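6-phospho-alpha-glucosidase (Merdibacter massiliensis, PDB 6VC6) probably hydrolyses 6-phospho-alpha-glucosides to glucose 6-phosphate, as a family 4 glycoside hydrolase that uses bound NAD and a manganese ion. Local coordinates at residues Pro279-Thr282 against Arg283-Val287; Arg93-Asp96 against Glu97-Leu101; Arg237-Ser240 against Trp241-Thr244; Gly290-Lys293 against Arg294-Glu298; Gly115-Tyr118 against Gly119-Cys123. All blocks are in the same frame, centred on the assembly; numbering follows the deposited sequence.

Contact 1: Pro279-Thr282 against Arg283-Val287. With G6P (6-O-phosphono-alpha-D-glucopyranose), chain F.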
# COMPACT_ATOMS: atom_id res chain seq x y z
N PRO A 279 4.49 -3.90 23.14
CA PRO A 279 4.10 -5.24 22.67
C PRO A 279 2.65 -5.60 22.97
O PRO A 279 2.12 -6.51 22.33
CB PRO A 279 5.07 -6.17 23.41
CG PRO A 279 6.13 -5.28 23.99
CD PRO A 279 5.47 -3.97 24.24
N ASP A 280 2.00 -4.92 23.92
CA ASP A 280 0.65 -5.28 24.33
C ASP A 280 -0.42 -4.34 23.79
O ASP A 280 -1.60 -4.70 23.84
CB ASP A 280 0.57 -5.34 25.86
CG ASP A 280 1.27 -6.56 26.43
OD1 ASP A 280 0.94 -7.69 26.01
OD2 ASP A 280 2.15 -6.39 27.30
N TYR A 281 -0.04 -3.17 23.30
CA TYR A 281 -0.97 -2.25 22.63
C TYR A 281 -0.28 -1.77 21.36
O TYR A 281 0.58 -0.89 21.40
CB TYR A 281 -1.35 -1.08 23.53
CG TYR A 281 -2.47 -0.23 22.97
CD1 TYR A 281 -3.80 -0.65 23.06
CD2 TYR A 281 -2.21 0.98 22.35
CE1 TYR A 281 -4.83 0.12 22.55
CE2 TYR A 281 -3.23 1.76 21.83
CZ TYR A 281 -4.54 1.32 21.93
OH TYR A 281 -5.56 2.09 21.42
N THR A 282 -0.67 -2.36 20.22
CA THR A 282 0.04 -2.16 18.97
C THR A 282 -0.73 -1.22 18.05
O THR A 282 -1.80 -0.70 18.39
CB THR A 282 0.29 -3.51 18.29
OG1 THR A 282 -0.97 -4.11 17.96
CG2 THR A 282 1.06 -4.43 19.21
N ARG A 283 -0.17 -1.00 16.86
CA ARG A 283 -0.78 -0.08 15.90
C ARG A 283 -2.15 -0.59 15.44
O ARG A 283 -3.06 0.21 15.20
CB ARG A 283 0.15 0.11 14.70
CG ARG A 283 -0.43 0.95 13.57
CD ARG A 283 -0.83 2.34 14.04
NE ARG A 283 -1.49 3.10 12.98
CZ ARG A 283 -2.11 4.26 13.17
NH1 ARG A 283 -2.17 4.80 14.38
NH2 ARG A 283 -2.68 4.88 12.15
N ALA A 284 -2.31 -1.91 15.32
CA ALA A 284 -3.61 -2.46 14.97
C ALA A 284 -4.65 -2.11 16.03
O ALA A 284 -5.82 -1.85 15.70
CB ALA A 284 -3.51 -3.98 14.81
N ASP A 285 -4.25 -2.07 17.30
CA ASP A 285 -5.15 -1.63 18.35
C ASP A 285 -5.43 -0.13 18.24
O ASP A 285 -6.55 0.32 18.53
CB ASP A 285 -4.57 -1.97 19.72
CG ASP A 285 -4.37 -3.46 19.92
OD1 ASP A 285 -5.35 -4.22 19.75
OD2 ASP A 285 -3.24 -3.87 20.24
N GLU A 286 -4.43 0.65 17.83
CA GLU A 286 -4.64 2.08 17.62
C GLU A 286 -5.65 2.32 16.51
O GLU A 286 -6.51 3.21 16.62
CB GLU A 286 -3.32 2.77 17.27
CG GLU A 286 -2.20 2.57 18.28
CD GLU A 286 -0.88 3.12 17.78
OE1 GLU A 286 0.17 2.56 18.15
OE2 GLU A 286 -0.90 4.09 17.00
N VAL A 287 -5.57 1.54 15.43
CA VAL A 287 -6.52 1.68 14.33
C VAL A 287 -7.91 1.24 14.78
O VAL A 287 -8.91 1.89 14.47
CB VAL A 287 -6.05 0.89 13.10
CG1 VAL A 287 -7.12 0.89 12.02
CG2 VAL A 287 -4.75 1.46 12.57
C1 G6P F . 1.45 3.87 4.98
C2 G6P F . 1.56 2.88 3.81
C3 G6P F . 0.46 1.84 3.77
C4 G6P F . 0.19 1.35 5.18
C5 G6P F . -0.43 2.51 5.94
C6 G6P F . -0.61 2.11 7.40
O1 G6P F . 1.42 5.21 4.46
O2 G6P F . 1.56 3.60 2.57
O3 G6P F . 0.84 0.73 2.94
O4 G6P F . -0.73 0.25 5.14
O5 G6P F . 0.38 3.69 5.93
O6 G6P F . -1.67 2.89 7.95
P G6P F . -2.31 2.50 9.37
O1P G6P F . -3.33 1.45 9.01
O2P G6P F . -1.15 1.98 10.19
O3P G6P F . -2.88 3.80 9.89
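Thr282 and Asp285 meet where the loop turns into a helix. The backbone N of Thr282 gives a nearly straight bond (171°) to Asp285 OD2, 3.0 Å away, on the lone pair facing away from OD1. This is the tight part of the contact. It is the half of a capping box in which the third helical residue accepts from the N-cap backbone. Thr282 O accepts a helical bond from Glu286 N at 3.0 Å. Thr282 OG1 lies 3.2 Å from Asp285 OD2, and it is hydrogen-bonded to Glu97. The buried Asp285 in turn takes Arg94 on OD1 and His98 on OD2.

The exposed side belongs to Tyr281. Asp285 CB sits over one face of its ring in a CH-pi contact, 3.9 Å from the ring centroid. Glu286 CG comes obliquely to Tyr281 CE2 at 3.8 Å. The Tyr281 hydroxyl bonds onward to Asp289.

Arg283 reaches the other way, and its bend at chi2 (58°) turns NE and NH2 to the phosphate of the bound glucose 6-phosphate. NE bonds to O2P at 3.0 Å, and NH2 to O3P at 2.5 Å. NH1 forms a salt bridge with Glu286 OE2 at 3.0 Å. Together with the phosphate bonds and a salt bridge from NH1 to Asp238, this would hold the guanidinium in its rotation.

The turn starts helix 283-289. Helix 89-102 packs against it through Arg93, Glu97 and His98, and helix 239-246 reaches Arg283 through Ser240 and Trp241.

Contact 2: Arg93-Asp96 against Glu97-Leu101; sequences RRED and EHISL. With G6P (6-O-phosphono-alpha-D-glucopyranose), chain F.
Arg93 and Glu97 form a salt bridge one turn apart on helix 89-102. Arg93 NE lies 3.2 Å from Glu97 OE2 and meets it from above the carboxylate plane, with guanidinium and carboxylate planes 64° apart. A water closes the same pair: it accepts from Arg93 NH2 and donates to Glu97 OE2, the latter at 2.6 Å. The extended chain of Arg93, with CG anti to the backbone N (chi1 179°), carries the guanidinium to the bound sugar phosphate. There NH1 bonds to O1P at 2.9 Å and NH2 to O2P at 2.8 Å, both nearly straight, with the phosphorus in the guanidinium plane.

Stacking joins Arg94 to His98. The guanidinium lies flat over one face of the imidazole, centres 4.1 Å apart and planes at 27°. Both groups turn their polar atoms to Asp285: Arg94 NE to its OD1, His98 NE2 to its OD2.

Hydrogen bonds to the backbone complete the set. His98 N bonds to Arg94 O at 2.8 Å, and Ser100 OG gives its proton to Asp96 O at 2.9 Å. The Asp96 carboxylate pairs with Arg121 of helix 113-136.

Ile99 CD1 lies against the carboxylate oxygen Glu95 OE1, 3.4 Å away, a van der Waals contact between a methyl and a polar atom.

The chemistry is mostly charge. Glu97 OE2 is shared by Arg93 and the water, while OE1 takes Thr282 and Ala284. The carboxylate would probably offset part of the positive charge and steady Arg93 as the edge of its guanidinium grips the phosphate.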
# COMPACT_ATOMS: atom_id res chain seq x y z
N ARG A 93 -4.03 -8.67 11.78
CA ARG A 93 -2.95 -7.70 11.89
C ARG A 93 -2.50 -7.57 13.34
O ARG A 93 -1.30 -7.39 13.62
CB ARG A 93 -3.40 -6.34 11.35
CG ARG A 93 -2.33 -5.25 11.45
CD ARG A 93 -2.86 -3.89 11.01
NE ARG A 93 -1.82 -2.87 11.03
CZ ARG A 93 -2.00 -1.61 10.64
NH1 ARG A 93 -3.18 -1.21 10.20
NH2 ARG A 93 -0.99 -0.75 10.69
N ARG A 94 -3.44 -7.67 14.28
CA ARG A 94 -3.10 -7.67 15.70
C ARG A 94 -2.20 -8.85 16.04
O ARG A 94 -1.19 -8.70 16.75
CB ARG A 94 -4.37 -7.70 16.53
CG ARG A 94 -4.20 -7.31 17.99
CD ARG A 94 -5.54 -7.30 18.70
NE ARG A 94 -5.44 -6.74 20.05
CZ ARG A 94 -5.15 -7.44 21.13
NH1 ARG A 94 -4.92 -8.74 21.04
NH2 ARG A 94 -5.08 -6.84 22.32
N GLU A 95 -2.54 -10.04 15.53
CA GLU A 95 -1.72 -11.22 15.79
C GLU A 95 -0.34 -11.09 15.15
O GLU A 95 0.66 -11.54 15.71
CB GLU A 95 -2.43 -12.47 15.28
CG GLU A 95 -3.76 -12.76 15.96
CD GLU A 95 -3.60 -13.36 17.34
OE1 GLU A 95 -2.51 -13.91 17.63
OE2 GLU A 95 -4.55 -13.29 18.14
N ASP A 96 -0.28 -10.48 13.96
CA ASP A 96 1.01 -10.25 13.31
C ASP A 96 1.91 -9.38 14.18
O ASP A 96 3.10 -9.67 14.34
CB ASP A 96 0.80 -9.58 11.95
CG ASP A 96 0.08 -10.48 10.96
OD1 ASP A 96 0.08 -11.71 11.15
OD2 ASP A 96 -0.49 -9.94 9.99
N GLU A 97 1.35 -8.32 14.77
CA GLU A 97 2.16 -7.38 15.53
C GLU A 97 2.47 -7.91 16.93
O GLU A 97 3.61 -7.78 17.39
CB GLU A 97 1.44 -6.03 15.62
CG GLU A 97 1.50 -5.20 14.34
CD GLU A 97 0.44 -4.12 14.31
OE1 GLU A 97 -0.36 -4.07 15.27
OE2 GLU A 97 0.40 -3.33 13.35
N HIS A 98 1.49 -8.51 17.59
CA HIS A 98 1.68 -8.95 18.97
C HIS A 98 2.71 -10.08 19.06
O HIS A 98 3.64 -10.02 19.87
CB HIS A 98 0.35 -9.40 19.58
CG HIS A 98 -0.44 -8.28 20.20
ND1 HIS A 98 -0.73 -8.23 21.54
CD2 HIS A 98 -0.99 -7.18 19.65
CE1 HIS A 98 -1.43 -7.14 21.80
NE2 HIS A 98 -1.61 -6.49 20.66
N ILE A 99 2.56 -11.10 18.22
CA ILE A 99 3.40 -12.29 18.33
C ILE A 99 4.85 -11.96 18.00
O ILE A 99 5.77 -12.46 18.64
CB ILE A 99 2.84 -13.41 17.44
CG1 ILE A 99 1.46 -13.84 17.95
CG2 ILE A 99 3.79 -14.60 17.40
CD1 ILE A 99 0.68 -14.71 16.98
N SER A 100 5.07 -11.11 16.99
CA SER A 100 6.44 -10.71 16.66
C SER A 100 7.08 -9.96 17.82
O SER A 100 8.22 -10.25 18.21
CB SER A 100 6.43 -9.84 15.40
OG SER A 100 5.91 -10.55 14.29
N LEU A 101 6.37 -8.99 18.39
CA LEU A 101 6.93 -8.21 19.49
C LEU A 101 7.11 -9.05 20.74
O LEU A 101 8.09 -8.88 21.47
CB LEU A 101 6.04 -7.00 19.78
CG LEU A 101 6.04 -5.91 18.70
CD1 LEU A 101 4.85 -4.98 18.88
CD2 LEU A 101 7.34 -5.13 18.73
C1 G6P F . 1.45 3.87 4.98
C2 G6P F . 1.56 2.88 3.81
C3 G6P F . 0.46 1.84 3.77
C4 G6P F . 0.19 1.35 5.18
C5 G6P F . -0.43 2.51 5.94
C6 G6P F . -0.61 2.11 7.40
O1 G6P F . 1.42 5.21 4.46
O2 G6P F . 1.56 3.60 2.57
O3 G6P F . 0.84 0.73 2.94
O4 G6P F . -0.73 0.25 5.14
O5 G6P F . 0.38 3.69 5.93
O6 G6P F . -1.67 2.89 7.95
P G6P F . -2.31 2.50 9.37
O1P G6P F . -3.33 1.45 9.01
O2P G6P F . -1.15 1.98 10.19
O3P G6P F . -2.88 3.80 9.89
O HOH W 1 1.71 -1.84 11.73

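Contact 3: Arg237-Ser240 against Trp241-Thr244. With G6P (6-O-phosphono-alpha-D-glucopyranose), chain F.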
# COMPACT_ATOMS: atom_id res chain seq x y z
N ARG A 237 -2.98 13.30 12.61
CA ARG A 237 -2.29 12.02 12.65
C ARG A 237 -2.07 11.56 14.08
O ARG A 237 -1.89 12.36 15.00
CB ARG A 237 -0.94 12.12 11.93
CG ARG A 237 -1.04 12.61 10.50
CD ARG A 237 -2.00 11.75 9.69
NE ARG A 237 -1.44 10.44 9.39
CZ ARG A 237 -0.54 10.21 8.44
NH1 ARG A 237 -0.09 11.21 7.69
NH2 ARG A 237 -0.08 8.98 8.24
N ASP A 238 -2.08 10.24 14.26
CA ASP A 238 -1.80 9.66 15.56
C ASP A 238 -0.33 9.87 15.93
O ASP A 238 0.51 10.17 15.08
CB ASP A 238 -2.13 8.16 15.56
CG ASP A 238 -3.63 7.90 15.57
OD1 ASP A 238 -4.37 8.70 16.18
OD2 ASP A 238 -4.06 6.89 14.98
N GLN A 239 -0.04 9.72 17.22
CA GLN A 239 1.30 10.02 17.72
C GLN A 239 2.35 9.12 17.08
O GLN A 239 3.48 9.55 16.82
CB GLN A 239 1.33 9.89 19.24
CG GLN A 239 2.68 10.22 19.87
CD GLN A 239 3.12 11.64 19.57
OE1 GLN A 239 2.32 12.58 19.64
NE2 GLN A 239 4.39 11.81 19.24
N SER A 240 1.99 7.86 16.81
CA SER A 240 2.95 6.93 16.21
C SER A 240 3.38 7.39 14.82
O SER A 240 4.52 7.17 14.42
CB SER A 240 2.36 5.52 16.15
OG SER A 240 1.22 5.48 15.31
N TRP A 241 2.47 8.03 14.07
CA TRP A 241 2.83 8.53 12.75
C TRP A 241 3.71 9.77 12.83
O TRP A 241 4.60 9.97 12.00
CB TRP A 241 1.57 8.81 11.93
CG TRP A 241 1.12 7.65 11.10
CD1 TRP A 241 -0.09 7.02 11.16
CD2 TRP A 241 1.87 6.98 10.08
NE1 TRP A 241 -0.14 6.00 10.24
CE2 TRP A 241 1.06 5.95 9.57
CE3 TRP A 241 3.16 7.14 9.55
CZ2 TRP A 241 1.48 5.09 8.56
CZ3 TRP A 241 3.58 6.29 8.55
CH2 TRP A 241 2.74 5.28 8.06
N LEU A 242 3.47 10.62 13.84
CA LEU A 242 4.32 11.79 14.02
C LEU A 242 5.74 11.38 14.39
O LEU A 242 6.71 12.02 13.97
CB LEU A 242 3.73 12.70 15.10
CG LEU A 242 2.31 13.22 14.83
CD1 LEU A 242 1.78 13.97 16.04
CD2 LEU A 242 2.29 14.10 13.60
N ASP A 243 5.89 10.32 15.18
CA ASP A 243 7.22 9.82 15.52
C ASP A 243 7.90 9.21 14.31
O ASP A 243 9.12 9.36 14.12
CB ASP A 243 7.13 8.81 16.66
CG ASP A 243 6.34 9.32 17.84
OD1 ASP A 243 5.66 8.51 18.50
OD2 ASP A 243 6.39 10.54 18.11
N THR A 244 7.14 8.50 13.47
CA THR A 244 7.72 7.89 12.28
C THR A 244 8.22 8.94 11.31
O THR A 244 9.33 8.83 10.77
CB THR A 244 6.68 6.98 11.60
OG1 THR A 244 6.36 5.89 12.47
CG2 THR A 244 7.22 6.43 10.29
C1 G6P F . 1.45 3.87 4.98
C2 G6P F . 1.56 2.88 3.81
C3 G6P F . 0.46 1.84 3.77
C4 G6P F . 0.19 1.35 5.18
C5 G6P F . -0.43 2.51 5.94
C6 G6P F . -0.61 2.11 7.40
O1 G6P F . 1.42 5.21 4.46
O2 G6P F . 1.56 3.60 2.57
O3 G6P F . 0.84 0.73 2.94
O4 G6P F . -0.73 0.25 5.14
O5 G6P F . 0.38 3.69 5.93
O6 G6P F . -1.67 2.89 7.95
P G6P F . -2.31 2.50 9.37
O1P G6P F . -3.33 1.45 9.01
O2P G6P F . -1.15 1.98 10.19
O3P G6P F . -2.88 3.80 9.89
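Arg237 folds back on Trp241 through bends at chi2 and chi3 (-73° at chi3). They bring its guanidinium over one face of the indole. NH2 leads, 3.3 Å from Trp241 CD2. The pair is a cation-pi contact: Arg237 CZ lies 4.2 Å from the centroid of the five-membered ring, 17° off its normal. The two planes are inclined by 52°, so the guanidinium is not stacked flat. Arg237 NH1 has a salt bridge with Asp233, which helps to hold the group there.

The edge of the same indole faces the sugar. Trp241 CZ2 comes within 3.2 Å of the ring oxygen O5 of the bound glucose 6-phosphate, and the sugar's C6 lies in the ring plane. A leucine in place of Trp241 has no indole, so the Arg237 guanidinium would probably be left without its pi partner and freer to turn, and the sugar without the edge beside O5.

On the exposed side, Gln239 NE2 makes a short, bent bond to Asp243 OD2 at 2.6 Å. The approach is on the syn side, somewhat out of the carboxylate plane. Leu242 CD2 packs on Arg237 CB at 4.1 Å, with Pro231 beside both residues.

The helix starts after Asp238, the N-cap. Leu242 N bonds to Asp238 O at 3.2 Å, and Asp243 N to Gln239 O at 3.0 Å. The Asp238 carboxylate makes no capping bond and pairs with Arg283 instead. Ser240 OG turns to Glu286.

This is the start of helix 239-246, a short helix that lines one wall of the glucose 6-phosphate pocket with its first-turn tryptophan.

Contact 4: Gly290-Lys293 against Arg294-Glu298. With G6P (6-O-phosphono-alpha-D-glucopyranose), chain F.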
# COMPACT_ATOMS: atom_id res chain seq x y z
N GLY A 290 -9.09 3.91 16.84
CA GLY A 290 -9.06 5.21 16.20
C GLY A 290 -9.86 5.30 14.91
O GLY A 290 -11.04 5.66 14.93
N ARG A 291 -9.21 4.98 13.78
CA ARG A 291 -9.83 5.19 12.48
C ARG A 291 -11.07 4.32 12.30
O ARG A 291 -12.10 4.78 11.82
CB ARG A 291 -8.82 4.92 11.36
CG ARG A 291 -9.46 4.55 10.03
CD ARG A 291 -8.45 4.58 8.89
NE ARG A 291 -7.81 3.28 8.70
CZ ARG A 291 -6.54 3.03 8.98
NH1 ARG A 291 -5.76 3.99 9.47
NH2 ARG A 291 -6.04 1.82 8.78
N GLU A 292 -10.97 3.04 12.70
CA GLU A 292 -12.10 2.13 12.51
C GLU A 292 -13.31 2.57 13.32
O GLU A 292 -14.45 2.48 12.83
CB GLU A 292 -11.70 0.70 12.87
CG GLU A 292 -12.78 -0.32 12.54
CD GLU A 292 -12.59 -1.66 13.23
OE1 GLU A 292 -12.51 -1.68 14.48
OE2 GLU A 292 -12.54 -2.68 12.53
N LYS A 293 -13.08 3.04 14.53
CA LYS A 293 -14.16 3.45 15.38
C LYS A 293 -14.82 4.72 14.91
O LYS A 293 -16.02 4.80 14.85
CB LYS A 293 -13.68 3.59 16.81
CG LYS A 293 -14.80 3.68 17.82
CD LYS A 293 -14.33 4.36 19.08
CE LYS A 293 -15.16 3.91 20.27
NZ LYS A 293 -16.36 4.77 20.47
N ARG A 294 -14.03 5.70 14.53
CA ARG A 294 -14.56 6.99 14.11
C ARG A 294 -15.34 6.86 12.81
O ARG A 294 -16.42 7.43 12.66
CB ARG A 294 -13.44 8.01 13.96
CG ARG A 294 -12.75 8.39 15.25
CD ARG A 294 -11.77 9.53 15.04
NE ARG A 294 -10.82 9.24 13.96
CZ ARG A 294 -9.60 8.75 14.15
NH1 ARG A 294 -9.17 8.51 15.38
NH2 ARG A 294 -8.81 8.52 13.12
N VAL A 295 -14.81 6.08 11.86
CA VAL A 295 -15.43 5.98 10.54
C VAL A 295 -16.75 5.22 10.63
O VAL A 295 -17.76 5.65 10.06
CB VAL A 295 -14.45 5.31 9.55
CG1 VAL A 295 -15.21 4.69 8.39
CG2 VAL A 295 -13.44 6.33 9.05
N PHE A 296 -16.77 4.09 11.34
CA PHE A 296 -18.01 3.33 11.45
C PHE A 296 -19.05 4.05 12.30
O PHE A 296 -20.25 3.85 12.11
CB PHE A 296 -17.73 1.94 12.01
CG PHE A 296 -17.35 0.93 10.97
CD1 PHE A 296 -18.32 0.25 10.25
CD2 PHE A 296 -16.01 0.66 10.70
CE1 PHE A 296 -17.97 -0.68 9.29
CE2 PHE A 296 -15.66 -0.27 9.73
CZ PHE A 296 -16.63 -0.94 9.03
N ALA A 297 -18.61 4.89 13.24
CA ALA A 297 -19.56 5.61 14.08
C ALA A 297 -20.25 6.73 13.30
O ALA A 297 -21.44 6.99 13.50
CB ALA A 297 -18.87 6.18 15.31
N GLU A 298 -19.52 7.39 12.40
CA GLU A 298 -19.89 8.41 11.42
C GLU A 298 -21.08 7.95 10.58
O GLU A 298 -21.95 8.76 10.24
CB GLU A 298 -18.70 8.74 10.52
CG GLU A 298 -18.70 10.19 10.04
CD GLU A 298 -18.18 10.36 8.63
OE1 GLU A 298 -18.86 11.02 7.82
OE2 GLU A 298 -17.07 9.87 8.34
C1 G6P F . 1.45 3.87 4.98
C2 G6P F . 1.56 2.88 3.81
C3 G6P F . 0.46 1.84 3.77
C4 G6P F . 0.19 1.35 5.18
C5 G6P F . -0.43 2.51 5.94
C6 G6P F . -0.61 2.11 7.40
O1 G6P F . 1.42 5.21 4.46
O2 G6P F . 1.56 3.60 2.57
O3 G6P F . 0.84 0.73 2.94
O4 G6P F . -0.73 0.25 5.14
O5 G6P F . 0.38 3.69 5.93
O6 G6P F . -1.67 2.89 7.95
P G6P F . -2.31 2.50 9.37
O1P G6P F . -3.33 1.45 9.01
O2P G6P F . -1.15 1.98 10.19
O3P G6P F . -2.88 3.80 9.89
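The Arg294 guanidinium lies with one face over the backbone of Gly290 and Arg291. Its NH1 is 3.3 Å from Gly290 C, and its NH2 is 3.5 Å from Arg291 CA. A bend at chi3 (-53°) folds the chain back onto the start of the helix. The Arg291 guanidinium meets the phosphate of the bound glucose 6-phosphate at the guanidinium's edge, with the phosphorus in plane. Arg291 NH1 bonds to the phosphate O3P at 2.9 Å and NH2 to its O1P at 2.7 Å, both at 167°. The Phe296 ring takes Glu292 O at its edge, 3.2 Å from CD2. Glu292 CG touches Phe296 CD2 at 3.8 Å, with carboxylate and ring planes nearly perpendicular. The acid itself pairs with Arg44.

The backbone bonds are regular. Arg294 N bonds to Gly290 O at 3.0 Å, and Val295 N to Arg291 O at 3.0 Å.

Arg291 NE is also tied to Thr14, and NH2 forms a salt bridge with O1N of the bound NAD. The guanidinium thus reaches two anionic groups, NH2 serving both, and is held at three nitrogens.

Gly290 is the N-cap between helices 283-289 and 291-305. The site is the start of helix 291-305, where an arginine of the first turn joins the sugar phosphate pocket to the NAD site.

Contact 5: Gly115-Tyr118 against Gly119-Cys123. With NAD (nicotinamide-adenine-dinucleotide), chain G.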
# COMPACT_ATOMS: atom_id res chain seq x y z
N GLY A 115 4.69 -8.62 8.41
CA GLY A 115 4.40 -8.34 7.02
C GLY A 115 4.38 -9.58 6.16
O GLY A 115 3.52 -9.73 5.28
N MSE A 116 5.31 -10.50 6.39
CA MSE A 116 5.39 -11.73 5.61
C MSE A 116 4.24 -12.67 5.96
O MSE A 116 3.76 -13.41 5.11
CB MSE A 116 6.73 -12.41 5.83
CG MSE A 116 7.89 -11.69 5.15
SE MSE A 116 9.60 -12.61 5.35
CE MSE A 116 10.01 -12.09 7.18
N ALA A 117 3.80 -12.62 7.22
CA ALA A 117 2.60 -13.36 7.60
C ALA A 117 1.37 -12.79 6.91
O ALA A 117 0.54 -13.53 6.37
CB ALA A 117 2.43 -13.34 9.12
N TYR A 118 1.23 -11.46 6.94
CA TYR A 118 0.19 -10.80 6.16
C TYR A 118 0.36 -11.08 4.67
O TYR A 118 -0.63 -11.21 3.94
CB TYR A 118 0.21 -9.30 6.44
CG TYR A 118 -0.89 -8.50 5.79
CD1 TYR A 118 -2.13 -9.07 5.51
CD2 TYR A 118 -0.70 -7.16 5.47
CE1 TYR A 118 -3.14 -8.33 4.91
CE2 TYR A 118 -1.71 -6.41 4.88
CZ TYR A 118 -2.92 -7.00 4.60
OH TYR A 118 -3.92 -6.26 4.01
N GLY A 119 1.61 -11.19 4.20
CA GLY A 119 1.84 -11.46 2.79
C GLY A 119 1.33 -12.82 2.36
O GLY A 119 0.76 -12.97 1.28
N LEU A 120 1.52 -13.84 3.21
CA LEU A 120 1.05 -15.18 2.86
C LEU A 120 -0.47 -15.23 2.82
O LEU A 120 -1.05 -15.92 1.96
CB LEU A 120 1.60 -16.20 3.86
CG LEU A 120 3.05 -16.62 3.64
CD1 LEU A 120 3.44 -17.75 4.58
CD2 LEU A 120 3.28 -17.03 2.19
N ARG A 121 -1.14 -14.51 3.72
CA ARG A 121 -2.60 -14.43 3.66
C ARG A 121 -3.05 -13.70 2.41
O ARG A 121 -4.04 -14.09 1.78
CB ARG A 121 -3.13 -13.73 4.91
CG ARG A 121 -3.00 -14.53 6.19
CD ARG A 121 -3.89 -13.96 7.29
NE ARG A 121 -3.61 -12.55 7.56
CZ ARG A 121 -2.62 -12.12 8.33
NH1 ARG A 121 -1.80 -12.99 8.91
NH2 ARG A 121 -2.44 -10.82 8.52
N SER A 122 -2.34 -12.63 2.03
CA SER A 122 -2.74 -11.86 0.86
C SER A 122 -2.51 -12.63 -0.43
O SER A 122 -3.30 -12.53 -1.37
CB SER A 122 -2.00 -10.52 0.84
OG SER A 122 -2.41 -9.70 1.91
N CYS A 123 -1.42 -13.41 -0.49
CA CYS A 123 -1.16 -14.21 -1.68
C CYS A 123 -2.32 -15.15 -1.99
O CYS A 123 -2.74 -15.28 -3.15
CB CYS A 123 0.13 -15.02 -1.51
SG CYS A 123 1.65 -14.06 -1.62
PA NAD G . -10.07 -3.11 7.00
O1A NAD G . -10.78 -1.92 7.62
O2A NAD G . -10.00 -4.42 7.74
O5B NAD G . -10.73 -3.38 5.56
C5B NAD G . -10.50 -4.62 4.89
C4B NAD G . -11.78 -5.06 4.19
O4B NAD G . -11.48 -6.02 3.18
C3B NAD G . -12.72 -5.71 5.18
O3B NAD G . -14.02 -5.11 5.08
C2B NAD G . -12.81 -7.16 4.75
O2B NAD G . -14.14 -7.66 4.89
C1B NAD G . -12.39 -7.12 3.30
N9A NAD G . -11.76 -8.39 2.86
C8A NAD G . -10.88 -9.14 3.55
N7A NAD G . -10.53 -10.25 2.84
C5A NAD G . -11.21 -10.22 1.68
C6A NAD G . -11.31 -11.08 0.48
N6A NAD G . -10.60 -12.22 0.37
N1A NAD G . -12.15 -10.68 -0.51
C2A NAD G . -12.86 -9.54 -0.42
N3A NAD G . -12.82 -8.72 0.64
C4A NAD G . -12.02 -9.00 1.70
O3 NAD G . -8.58 -2.68 6.59
PN NAD G . -8.15 -1.15 6.34
O1N NAD G . -7.37 -0.67 7.54
O2N NAD G . -9.34 -0.36 5.83
O5D NAD G . -7.12 -1.35 5.13
C5D NAD G . -7.60 -1.55 3.80
C4D NAD G . -6.45 -2.04 2.94
O4D NAD G . -5.83 -0.94 2.28
C3D NAD G . -5.38 -2.70 3.80
O3D NAD G . -4.99 -3.94 3.20
C2D NAD G . -4.21 -1.75 3.75
O2D NAD G . -2.97 -2.46 3.79
C1D NAD G . -4.42 -1.08 2.40
N1N NAD G . -3.71 0.20 2.30
C2N NAD G . -2.71 0.27 1.43
C3N NAD G . -1.99 1.43 1.26
C7N NAD G . -0.87 1.45 0.26
O7N NAD G . -0.07 2.38 0.27
N7N NAD G . -0.76 0.44 -0.60
C4N NAD G . -2.32 2.56 2.00
C5N NAD G . -3.37 2.46 2.91
C6N NAD G . -4.07 1.26 3.04
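Tyr118 and Ser122 meet face to hydroxyl, one turn apart. Ser122 OG lies over one face of the phenol ring, 3.4 Å from Tyr118 CE1. Ser122 OG is hydrogen-bonded to Asn147 O. Arg121 comes from another direction. Its side chain crosses that of Tyr118 at about a right angle, with ring and guanidinium planes 24° apart. Arg121 NH2 is 3.5 Å from Tyr118 CD1, in an oblique approach. One face of the Arg121 guanidinium covers Tyr118 CA. All three nitrogens have partners: NE with Ala87 O, NH1 with Asn433 and NH2 with Asp96.

With CG anti to the backbone N (chi1 -175°), the tyrosine ring extends away from the helix, and its OH reaches the NAD ribose. Tyr118 OH is 2.7 Å from O3D of NAD, which sits in the plane of the ring at its edge. A valine in place of Tyr118 would probably leave this ribose oxygen without its close neighbour and uncover the hydroxyl of Ser122.

The backbone is helical throughout, with Ser122 N bonded to Tyr118 O at 2.9 Å and Leu120 N to Met116 O at 3.0 Å. Met116 is selenomethionine and packs on helix 378-400.

The contact lies in a buried part of helix 113-136, whose first turns border the nicotinamide ribose in the NAD site.

How the contacts relate
Contact 5 is wholly buried and contact 2 is largely so; contact 3 is a surface contact, and contacts 1 and 4 are partly buried. Contacts 1 to 4 all touch the same sugar phosphate. Contacts 1, 2 and 4 each send an arginine to it, while contact 3 offers an indole edge. Contact 5 faces NAD, which contact 4 also reaches. The buried contacts 2 and 5 satisfy charged groups with partners on neighbouring helices, and one such pair joins helices 89-102 and 113-136. Contact 3, more exposed, keeps a surface Gln-Asp pair within its own helix. Contact 1 is the hub, touching contacts 2, 3 and 4. Contacts 1 and 4 lie on consecutive helices.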